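Local coordinates for protein putative solute-binding component of ABC transporter (Clostridium phytofermentans, PDB 4YS6) that binds beta-D-glucose between two lobes and probably serves as the sugar-capturing component of an ABC transporter, at residues G163-T171 and Y233-C244; M281-K292 and P336-L347. One frame throughout, in Å; residues are numbered along the deposited sequence.

Contact 1. Residues G163-T171 and Y233-C244; sequences GPFNLEIFT and YADGTKLDAVLC
Asp240 OD2 bonds the backbone of Asn166 at the start of the strand pairing, while Glu168 reaches off its strand to Tyr233, just past helix 218-232. The first bond, from Asn166 N to Asp240 OD2, is 2.7 Å long, uses the anti lone pair of the acid and runs along an almost straight N-H line (174°). CB of Asp240 already leans toward the partner strand, and with CG beside the backbone N (chi1 -64°) the carboxylate comes to the Asn166 amide. Glu168 OE2 likewise offers its anti lone pair to the hydroxyl of Tyr233, 2.7 Å from OH; a bend at chi2 folds the carboxylate toward the ring, whose edge it meets with the two planes 80° apart. The other oxygen, OE1, is bonded to Ser203, so both ends of this buried carboxylate are satisfied and its rotation is fixed. From Asn166 onward the backbones form a parallel ladder. Asn166 O receives two amides, Asp240 N and Ala241 N; Ala241 O then accepts from Glu168 N, Glu168 O from Leu243 N, and Leu243 O from Phe170 N at 2.8 Å. Packing divides by face. Leu167 CD1 sits 3.9 Å from Ala241 CB, and Ile169 and Leu243 run alongside each other, CG2 to CD2 at 4.1 Å. On the reverse face Phe170 CD1 meets Val242 CG1 obliquely at 3.7 Å, while Cys244 SG makes a sulfur-aromatic contact with the same ring. The pair forms the centre of a four-stranded parallel sheet, flanked by strands 199-200 and 267-268. Helix 177-195 covers the Ile169 and Leu243 face; helices 218-232 and 247-260 cover the Phe170 face, where Arg224 adds a cation-pi contact, giving the alpha/beta sandwich of one periplasmic-binding-protein lobe.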
loop_
_atom_site.group_PDB
_atom_site.type_symbol
_atom_site.label_atom_id
_atom_site.label_comp_id
_atom_site.label_asym_id
_atom_site.label_seq_id
_atom_site.Cartn_x
_atom_site.Cartn_y
_atom_site.Cartn_z
ATOM N N GLY A 163 7.819 15.852 -25.538
ATOM C CA GLY A 163 8.685 14.780 -25.086
ATOM C C GLY A 163 9.575 14.364 -26.248
ATOM O O GLY A 163 9.840 15.161 -27.140
ATOM N N PRO A 164 10.006 13.101 -26.277
ATOM C CA PRO A 164 9.635 12.061 -25.328
ATOM C C PRO A 164 10.334 12.194 -23.987
ATOM O O PRO A 164 11.395 12.819 -23.864
ATOM C CB PRO A 164 10.078 10.778 -26.035
ATOM C CG PRO A 164 11.238 11.198 -26.846
ATOM C CD PRO A 164 10.908 12.588 -27.327
ATOM N N PHE A 165 9.705 11.595 -22.989
ATOM C CA PHE A 165 10.275 11.426 -21.662
ATOM C C PHE A 165 10.362 9.940 -21.355
ATOM O O PHE A 165 9.456 9.184 -21.689
ATOM C CB PHE A 165 9.435 12.085 -20.587
ATOM C CG PHE A 165 9.232 13.549 -20.775
ATOM C CD1 PHE A 165 10.164 14.442 -20.291
ATOM C CD2 PHE A 165 8.097 14.034 -21.396
ATOM C CE1 PHE A 165 9.987 15.787 -20.441
ATOM C CE2 PHE A 165 7.905 15.397 -21.537
ATOM C CZ PHE A 165 8.860 16.272 -21.061
ATOM N N ASN A 166 11.417 9.542 -20.659
ATOM C CA ASN A 166 11.636 8.134 -20.332
ATOM C C ASN A 166 11.064 7.816 -18.962
ATOM O O ASN A 166 11.378 8.472 -17.983
ATOM C CB ASN A 166 13.116 7.804 -20.386
ATOM C CG ASN A 166 13.663 7.865 -21.794
ATOM O OD1 ASN A 166 14.590 8.625 -22.087
ATOM N ND2 ASN A 166 13.068 7.091 -22.685
ATOM N N LEU A 167 10.243 6.769 -18.917
ATOM C CA LEU A 167 9.532 6.339 -17.723
ATOM C C LEU A 167 9.847 4.889 -17.409
ATOM O O LEU A 167 9.958 4.093 -18.331
ATOM C CB LEU A 167 8.028 6.477 -17.956
ATOM C CG LEU A 167 7.078 5.940 -16.873
ATOM C CD1 LEU A 167 7.105 6.832 -15.683
ATOM C CD2 LEU A 167 5.659 5.801 -17.394
ATOM N N GLU A 168 10.005 4.546 -16.138
ATOM C CA GLU A 168 9.914 3.137 -15.727
ATOM C C GLU A 168 8.897 3.015 -14.600
ATOM O O GLU A 168 8.572 3.992 -13.943
ATOM C CB GLU A 168 11.278 2.579 -15.313
ATOM C CG GLU A 168 12.341 2.605 -16.454
ATOM C CD GLU A 168 12.072 1.604 -17.578
ATOM O OE1 GLU A 168 11.346 0.614 -17.349
ATOM O OE2 GLU A 168 12.608 1.794 -18.691
ATOM N N ILE A 169 8.397 1.801 -14.380
ATOM C CA ILE A 169 7.241 1.582 -13.520
ATOM C C ILE A 169 7.492 0.408 -12.587
ATOM O O ILE A 169 7.950 -0.636 -13.038
ATOM C CB ILE A 169 5.990 1.275 -14.352
ATOM C CG1 ILE A 169 5.664 2.400 -15.337
ATOM C CG2 ILE A 169 4.792 1.027 -13.450
ATOM C CD1 ILE A 169 4.781 1.927 -16.482
ATOM N N PHE A 170 7.199 0.614 -11.307
ATOM C CA PHE A 170 7.323 -0.426 -10.270
ATOM C C PHE A 170 6.055 -0.443 -9.454
ATOM O O PHE A 170 5.750 0.563 -8.808
ATOM C CB PHE A 170 8.498 -0.161 -9.347
ATOM C CG PHE A 170 9.837 -0.376 -9.985
ATOM C CD1 PHE A 170 10.299 0.498 -10.958
ATOM C CD2 PHE A 170 10.638 -1.448 -9.606
ATOM C CE1 PHE A 170 11.526 0.276 -11.564
ATOM C CE2 PHE A 170 11.866 -1.652 -10.199
ATOM C CZ PHE A 170 12.299 -0.793 -11.188
ATOM N N THR A 171 5.295 -1.534 -9.502
ATOM C CA THR A 171 4.141 -1.642 -8.614
ATOM C C THR A 171 4.321 -2.806 -7.615
ATOM O O THR A 171 5.428 -3.336 -7.420
ATOM C CB THR A 171 2.804 -1.753 -9.412
ATOM O OG1 THR A 171 1.686 -1.486 -8.540
ATOM C CG2 THR A 171 2.641 -3.109 -10.059
ATOM N N TYR A 233 20.012 2.639 -19.455
ATOM C CA TYR A 233 20.312 4.009 -19.021
ATOM C C TYR A 233 21.775 4.132 -18.580
ATOM O O TYR A 233 22.110 4.875 -17.661
ATOM C CB TYR A 233 19.364 4.430 -17.882
ATOM C CG TYR A 233 17.887 4.350 -18.244
ATOM C CD1 TYR A 233 17.256 5.387 -18.920
ATOM C CD2 TYR A 233 17.123 3.223 -17.917
ATOM C CE1 TYR A 233 15.900 5.306 -19.268
ATOM C CE2 TYR A 233 15.776 3.138 -18.257
ATOM C CZ TYR A 233 15.165 4.187 -18.933
ATOM O OH TYR A 233 13.824 4.106 -19.268
ATOM N N ALA A 234 22.642 3.378 -19.235
ATOM C CA ALA A 234 24.066 3.364 -18.898
ATOM C C ALA A 234 24.801 4.271 -19.857
ATOM O O ALA A 234 25.922 4.700 -19.594
ATOM C CB ALA A 234 24.626 1.955 -18.965
ATOM N N ASP A 235 24.163 4.516 -20.994
ATOM C CA ASP A 235 24.617 5.512 -21.940
ATOM C C ASP A 235 24.111 6.865 -21.453
ATOM O O ASP A 235 23.782 7.027 -20.274
ATOM C CB ASP A 235 24.120 5.190 -23.359
ATOM C CG ASP A 235 22.599 5.031 -23.443
ATOM O OD1 ASP A 235 21.878 5.470 -22.524
ATOM O OD2 ASP A 235 22.123 4.461 -24.447
ATOM N N GLY A 236 24.028 7.830 -22.354
ATOM C CA GLY A 236 23.637 9.171 -21.972
ATOM C C GLY A 236 22.169 9.325 -21.621
ATOM O O GLY A 236 21.748 10.418 -21.239
ATOM N N THR A 237 21.390 8.249 -21.726
ATOM C CA THR A 237 19.938 8.376 -21.626
ATOM C C THR A 237 19.517 8.841 -20.238
ATOM O O THR A 237 19.899 8.270 -19.219
ATOM C CB THR A 237 19.224 7.063 -21.965
ATOM O OG1 THR A 237 19.617 6.638 -23.276
ATOM C CG2 THR A 237 17.705 7.247 -21.949
ATOM N N LYS A 238 18.727 9.906 -20.220
ATOM C CA LYS A 238 18.139 10.401 -18.987
ATOM C C LYS A 238 16.888 9.594 -18.678
ATOM O O LYS A 238 16.047 9.358 -19.545
ATOM C CB LYS A 238 17.805 11.899 -19.101
ATOM C CG LYS A 238 17.151 12.504 -17.847
ATOM C CD LYS A 238 17.057 14.027 -17.923
ATOM C CE LYS A 238 16.198 14.617 -16.795
ATOM N NZ LYS A 238 15.948 13.684 -15.648
ATOM N N LEU A 239 16.801 9.146 -17.435
ATOM C CA LEU A 239 15.592 8.563 -16.909
ATOM C C LEU A 239 14.808 9.707 -16.308
ATOM O O LEU A 239 15.285 10.351 -15.378
ATOM C CB LEU A 239 15.931 7.494 -15.871
ATOM C CG LEU A 239 14.778 6.851 -15.145
ATOM C CD1 LEU A 239 13.802 6.268 -16.107
ATOM C CD2 LEU A 239 15.324 5.766 -14.230
ATOM N N ASP A 240 13.637 10.004 -16.864
ATOM C CA ASP A 240 12.910 11.214 -16.468
ATOM C C ASP A 240 11.979 10.982 -15.273
ATOM O O ASP A 240 11.796 11.882 -14.450
ATOM C CB ASP A 240 12.105 11.758 -17.646
ATOM C CG ASP A 240 13.002 12.224 -18.802
ATOM O OD1 ASP A 240 13.655 13.279 -18.645
ATOM O OD2 ASP A 240 13.100 11.530 -19.845
ATOM N N ALA A 241 11.400 9.782 -15.171
ATOM C CA ALA A 241 10.502 9.470 -14.070
ATOM C C ALA A 241 10.450 7.995 -13.777
ATOM O O ALA A 241 10.522 7.174 -14.695
ATOM C CB ALA A 241 9.080 9.976 -14.365
ATOM N N VAL A 242 10.312 7.668 -12.491
ATOM C CA VAL A 242 9.984 6.299 -12.081
ATOM C C VAL A 242 8.705 6.327 -11.250
ATOM O O VAL A 242 8.663 6.871 -10.150
ATOM C CB VAL A 242 11.113 5.634 -11.277
ATOM C CG1 VAL A 242 10.858 4.124 -11.142
ATOM C CG2 VAL A 242 12.454 5.847 -11.959
ATOM N N LEU A 243 7.659 5.750 -11.808
ATOM C CA LEU A 243 6.409 5.575 -11.099
ATOM C C LEU A 243 6.561 4.389 -10.174
ATOM O O LEU A 243 6.641 3.249 -10.641
ATOM C CB LEU A 243 5.265 5.355 -12.088
ATOM C CG LEU A 243 3.943 4.907 -11.499
ATOM C CD1 LEU A 243 3.436 6.010 -10.550
ATOM C CD2 LEU A 243 2.953 4.627 -12.635
ATOM N N CYS A 244 6.654 4.669 -8.879
ATOM C CA CYS A 244 6.683 3.621 -7.863
ATOM C C CYS A 244 5.397 3.701 -7.084
ATOM O O CYS A 244 5.059 4.768 -6.573
ATOM C CB CYS A 244 7.846 3.773 -6.905
ATOM S SG CYS A 244 9.444 3.676 -7.745
#

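Contact 2. Residues M281-K292 and P336-L347; sequences MLDGKQSMSIFK and PVFADATNYKEL. With BGC (beta-D-glucopyranose), chain D.
Ser289 and Ala339 exchange two backbone hydrogen bonds, each 2.9 Å, from Ser289 N to Ala339 O and from Ala339 N to Ser289 O. Phe291 and Val337 form the next hydrogen-bonded antiparallel pair, with Phe291 N 2.7 Å from Val337 O; the non-hydrogen-bonded pair of Ile290 and Phe338 lies between. Around this short ladder, Ile290 CG2 lies alongside Pro336 CB at 3.5 Å. Met288, a selenomethionine bent at chi2 and chi3, brings both CB and CE against CE2 of Phe338, the two side chains crossing at about a right angle. Beyond the strands, Leu282 CD2 presses obliquely on the Tyr344 ring, 3.4 Å from CE2, and a water joins Ser287 O to Ala341 N. A second shell sets the turn after the strand: the Asn343 amide bonds Phe338 O through ND2 and Asp340 N through OD1, while Asp340 OD1 closes an Asx turn onto Thr342 N. At the other end the Lys292 chain, bent at chi3 (-60°), carries NZ to 2.9 Å from O3 of beta-D-glucose, with a weaker bond to O2; Gln271 also holds NZ. Strand 289-291 thus edges the mixed seven-stranded sheet beside strand 331-339 and leads into the sugar pocket, which Asp124, Asp176 and Asn246 help complete, as in the interlobe cleft of periplasmic sugar-binding proteins.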
loop_
_atom_site.group_PDB
_atom_site.type_symbol
_atom_site.label_atom_id
_atom_site.label_comp_id
_atom_site.label_asym_id
_atom_site.label_seq_id
_atom_site.Cartn_x
_atom_site.Cartn_y
_atom_site.Cartn_z
HETATM N N MSE A 281 13.630 11.946 0.911
HETATM C CA MSE A 281 13.016 13.161 0.360
HETATM C C MSE A 281 13.747 14.401 0.850
HETATM O O MSE A 281 13.927 15.365 0.085
HETATM C CB MSE A 281 11.518 13.286 0.701
HETATM C CG MSE A 281 10.644 12.272 0.048
HETATM SE SE MSE A 281 8.710 12.727 0.232
HETATM C CE MSE A 281 8.954 14.172 1.501
ATOM N N LEU A 282 14.170 14.413 2.112
ATOM C CA LEU A 282 14.921 15.555 2.639
ATOM C C LEU A 282 16.274 15.747 1.951
ATOM O O LEU A 282 16.843 16.844 1.989
ATOM C CB LEU A 282 15.124 15.417 4.146
ATOM C CG LEU A 282 13.832 15.263 4.961
ATOM C CD1 LEU A 282 14.099 15.322 6.453
ATOM C CD2 LEU A 282 12.778 16.263 4.575
ATOM N N ASP A 283 16.795 14.679 1.339
ATOM C CA ASP A 283 18.068 14.730 0.612
ATOM C C ASP A 283 17.853 14.820 -0.886
ATOM O O ASP A 283 18.797 14.676 -1.662
ATOM C CB ASP A 283 18.932 13.494 0.906
ATOM C CG ASP A 283 19.604 13.550 2.269
ATOM O OD1 ASP A 283 19.838 14.663 2.785
ATOM O OD2 ASP A 283 19.911 12.469 2.815
ATOM N N GLY A 284 16.614 15.026 -1.295
ATOM C CA GLY A 284 16.311 15.244 -2.701
ATOM C C GLY A 284 16.275 13.974 -3.537
ATOM O O GLY A 284 16.335 14.045 -4.770
ATOM N N LYS A 285 16.159 12.813 -2.896
ATOM C CA LYS A 285 16.233 11.543 -3.625
ATOM C C LYS A 285 14.863 10.920 -3.929
ATOM O O LYS A 285 14.764 9.983 -4.696
ATOM C CB LYS A 285 17.058 10.520 -2.854
ATOM C CG LYS A 285 18.541 10.778 -2.783
ATOM C CD LYS A 285 19.184 9.626 -2.031
ATOM C CE LYS A 285 20.463 9.999 -1.326
ATOM N NZ LYS A 285 20.842 8.946 -0.329
ATOM N N GLN A 286 13.813 11.453 -3.334
ATOM C CA GLN A 286 12.458 11.024 -3.651
ATOM C C GLN A 286 11.608 12.289 -3.737
ATOM O O GLN A 286 11.766 13.218 -2.944
ATOM C CB GLN A 286 11.928 10.058 -2.607
ATOM C CG GLN A 286 10.501 9.665 -2.841
ATOM C CD GLN A 286 10.075 8.449 -2.057
ATOM O OE1 GLN A 286 10.881 7.591 -1.702
ATOM N NE2 GLN A 286 8.785 8.354 -1.818
ATOM N N SER A 287 10.731 12.344 -4.724
ATOM C CA SER A 287 9.974 13.575 -5.012
ATOM C C SER A 287 8.804 13.830 -4.078
ATOM O O SER A 287 8.539 14.968 -3.674
ATOM C CB SER A 287 9.425 13.515 -6.446
ATOM O OG SER A 287 10.474 13.317 -7.368
HETATM N N MSE A 288 8.075 12.767 -3.797
HETATM C CA MSE A 288 6.854 12.864 -3.020
HETATM C C MSE A 288 6.521 11.496 -2.451
HETATM O O MSE A 288 7.090 10.460 -2.861
HETATM C CB MSE A 288 5.705 13.366 -3.897
HETATM C CG MSE A 288 5.384 12.453 -5.064
HETATM SE SE MSE A 288 4.207 10.916 -4.699
HETATM C CE MSE A 288 2.482 11.670 -5.225
ATOM N N SER A 289 5.597 11.496 -1.499
ATOM C CA SER A 289 5.016 10.286 -1.016
ATOM C C SER A 289 3.558 10.603 -0.690
ATOM O O SER A 289 3.059 11.693 -0.973
ATOM C CB SER A 289 5.794 9.729 0.187
ATOM O OG SER A 289 5.345 8.419 0.560
ATOM N N ILE A 290 2.845 9.610 -0.222
ATOM C CA ILE A 290 1.435 9.766 0.120
ATOM C C ILE A 290 1.342 9.361 1.569
ATOM O O ILE A 290 1.809 8.285 1.947
ATOM C CB ILE A 290 0.512 8.885 -0.767
ATOM C CG1 ILE A 290 0.592 9.258 -2.255
ATOM C CG2 ILE A 290 -0.944 8.929 -0.257
ATOM C CD1 ILE A 290 0.123 10.608 -2.602
ATOM N N PHE A 291 0.754 10.218 2.388
ATOM C CA PHE A 291 0.598 9.939 3.803
ATOM C C PHE A 291 -0.771 9.317 4.046
ATOM O O PHE A 291 -1.799 9.897 3.723
ATOM C CB PHE A 291 0.740 11.195 4.649
ATOM C CG PHE A 291 0.485 10.979 6.117
ATOM C CD1 PHE A 291 1.197 10.022 6.832
ATOM C CD2 PHE A 291 -0.436 11.753 6.791
ATOM C CE1 PHE A 291 0.966 9.841 8.191
ATOM C CE2 PHE A 291 -0.655 11.585 8.138
ATOM C CZ PHE A 291 0.053 10.614 8.837
ATOM N N LYS A 292 -0.742 8.134 4.632
ATOM C CA LYS A 292 -1.911 7.395 5.033
ATOM C C LYS A 292 -1.818 7.179 6.553
ATOM O O LYS A 292 -1.003 6.404 7.058
ATOM C CB LYS A 292 -1.996 6.066 4.265
ATOM C CG LYS A 292 -1.922 6.241 2.744
ATOM C CD LYS A 292 -2.386 5.034 1.964
ATOM C CE LYS A 292 -1.577 3.774 2.239
ATOM N NZ LYS A 292 -2.004 2.743 1.243
ATOM N N PRO A 336 -6.262 9.670 1.490
ATOM C CA PRO A 336 -4.795 9.744 1.471
ATOM C C PRO A 336 -4.377 11.178 1.203
ATOM O O PRO A 336 -5.151 11.929 0.586
ATOM C CB PRO A 336 -4.417 8.795 0.333
ATOM C CG PRO A 336 -5.548 8.918 -0.625
ATOM C CD PRO A 336 -6.786 9.172 0.207
ATOM N N VAL A 337 -3.196 11.572 1.678
ATOM C CA VAL A 337 -2.779 12.973 1.613
ATOM C C VAL A 337 -1.436 13.088 0.928
ATOM O O VAL A 337 -0.491 12.381 1.271
ATOM C CB VAL A 337 -2.689 13.597 3.037
ATOM C CG1 VAL A 337 -2.224 15.039 2.975
ATOM C CG2 VAL A 337 -4.049 13.515 3.724
ATOM N N PHE A 338 -1.337 14.013 -0.016
ATOM C CA PHE A 338 -0.058 14.253 -0.683
ATOM C C PHE A 338 0.984 14.786 0.304
ATOM O O PHE A 338 0.730 15.757 1.020
ATOM C CB PHE A 338 -0.267 15.255 -1.816
ATOM C CG PHE A 338 0.988 15.638 -2.538
ATOM C CD1 PHE A 338 1.752 16.701 -2.116
ATOM C CD2 PHE A 338 1.388 14.938 -3.657
ATOM C CE1 PHE A 338 2.904 17.063 -2.785
ATOM C CE2 PHE A 338 2.552 15.302 -4.333
ATOM C CZ PHE A 338 3.299 16.362 -3.885
ATOM N N ALA A 339 2.169 14.169 0.305
ATOM C CA ALA A 339 3.260 14.625 1.132
ATOM C C ALA A 339 4.546 14.876 0.332
ATOM O O ALA A 339 4.919 14.120 -0.559
ATOM C CB ALA A 339 3.520 13.609 2.222
ATOM N N ASP A 340 5.232 15.952 0.664
ATOM C CA ASP A 340 6.572 16.127 0.151
ATOM C C ASP A 340 7.382 16.864 1.192
ATOM O O ASP A 340 6.937 17.034 2.324
ATOM C CB ASP A 340 6.571 16.836 -1.198
ATOM C CG ASP A 340 6.048 18.267 -1.149
ATOM O OD1 ASP A 340 5.901 18.880 -0.063
ATOM O OD2 ASP A 340 5.813 18.796 -2.252
ATOM N N ALA A 341 8.589 17.268 0.839
ATOM C CA ALA A 341 9.472 17.783 1.867
ATOM C C ALA A 341 9.020 19.141 2.374
ATOM O O ALA A 341 9.452 19.560 3.446
ATOM C CB ALA A 341 10.862 17.874 1.362
ATOM N N THR A 342 8.165 19.829 1.624
ATOM C CA THR A 342 7.643 21.106 2.079
ATOM C C THR A 342 6.470 21.007 3.054
ATOM O O THR A 342 6.170 22.005 3.711
ATOM C CB THR A 342 7.181 22.010 0.918
ATOM O OG1 THR A 342 5.967 21.521 0.346
ATOM C CG2 THR A 342 8.269 22.112 -0.154
ATOM N N ASN A 343 5.812 19.854 3.171
ATOM C CA ASN A 343 4.734 19.743 4.171
ATOM C C ASN A 343 4.891 18.551 5.108
ATOM O O ASN A 343 4.030 18.331 5.950
ATOM C CB ASN A 343 3.348 19.700 3.491
ATOM C CG ASN A 343 3.102 18.426 2.709
ATOM O OD1 ASN A 343 3.950 17.549 2.634
ATOM N ND2 ASN A 343 1.906 18.322 2.131
ATOM N N TYR A 344 5.987 17.794 4.999
ATOM C CA TYR A 344 6.132 16.617 5.830
ATOM C C TYR A 344 6.134 16.943 7.324
ATOM O O TYR A 344 5.648 16.134 8.114
ATOM C CB TYR A 344 7.410 15.852 5.472
ATOM C CG TYR A 344 8.608 16.346 6.223
ATOM C CD1 TYR A 344 8.952 15.797 7.451
ATOM C CD2 TYR A 344 9.372 17.380 5.725
ATOM C CE1 TYR A 344 10.032 16.269 8.159
ATOM C CE2 TYR A 344 10.465 17.850 6.413
ATOM C CZ TYR A 344 10.787 17.295 7.632
ATOM O OH TYR A 344 11.870 17.755 8.335
ATOM N N LYS A 345 6.657 18.099 7.739
ATOM C CA LYS A 345 6.743 18.334 9.186
ATOM C C LYS A 345 5.348 18.531 9.736
ATOM O O LYS A 345 4.993 17.962 10.777
ATOM C CB LYS A 345 7.617 19.537 9.558
ATOM C CG LYS A 345 7.685 19.722 11.092
ATOM C CD LYS A 345 8.331 21.011 11.542
ATOM C CE LYS A 345 8.323 21.105 13.077
ATOM N NZ LYS A 345 7.038 21.642 13.645
ATOM N N GLU A 346 4.541 19.339 9.048
ATOM C CA GLU A 346 3.154 19.508 9.470
ATOM C C GLU A 346 2.361 18.207 9.450
ATOM O O GLU A 346 1.569 17.951 10.360
ATOM C CB GLU A 346 2.438 20.552 8.604
ATOM C CG GLU A 346 0.933 20.589 8.851
ATOM C CD GLU A 346 0.258 21.799 8.242
ATOM O OE1 GLU A 346 0.977 22.712 7.778
ATOM O OE2 GLU A 346 -0.995 21.833 8.226
ATOM N N LEU A 347 2.555 17.388 8.417
ATOM C CA LEU A 347 1.796 16.170 8.285
ATOM C C LEU A 347 2.207 15.086 9.233
ATOM O O LEU A 347 1.336 14.346 9.702
ATOM C CB LEU A 347 1.903 15.615 6.870
ATOM C CG LEU A 347 1.131 16.346 5.784
ATOM C CD1 LEU A 347 1.385 15.593 4.495
ATOM C CD2 LEU A 347 -0.368 16.442 6.082
HETATM C C2 BGC D . -0.595 -1.008 1.238
HETATM C C3 BGC D . 0.548 -0.058 1.084
HETATM C C4 BGC D . 1.845 -0.676 1.399
HETATM C C5 BGC D . 2.066 -1.958 0.656
HETATM C C6 BGC D . 3.286 -2.731 1.110
HETATM C C1 BGC D . -0.374 -2.227 0.320
HETATM O O1 BGC D . -1.315 -3.103 0.420
HETATM O O2 BGC D . -1.813 -0.368 0.877
HETATM O O3 BGC D . 0.268 1.082 1.981
HETATM O O4 BGC D . 2.948 0.187 1.022
HETATM O O5 BGC D . 0.899 -2.805 0.879
HETATM O O6 BGC D . 3.362 -2.819 2.525
HETATM O O HOH W 1 9.981 16.665 -1.769
#

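The two contacts contrast a sheet's interior with its margin. Contact 1 joins the central strands of the four-stranded parallel sheet and is buried; contact 2 joins an outermost strand of the mixed seven-stranded sheet to its antiparallel neighbour and is partly buried. No strand is shared, and their nearest atoms are about 6 Å apart. Both pack apolar chains on either face of their strands, but contact 1 adds carboxylate bonds to its ladder, whereas across contact 2 the direct hydrogen bonds are all backbone ones, with one water bridging at the turn. Sugar is bonded directly by contact 2 alone, through Lys292, while the side chain of Cys244 in contact 1 stays about 10 Å from it.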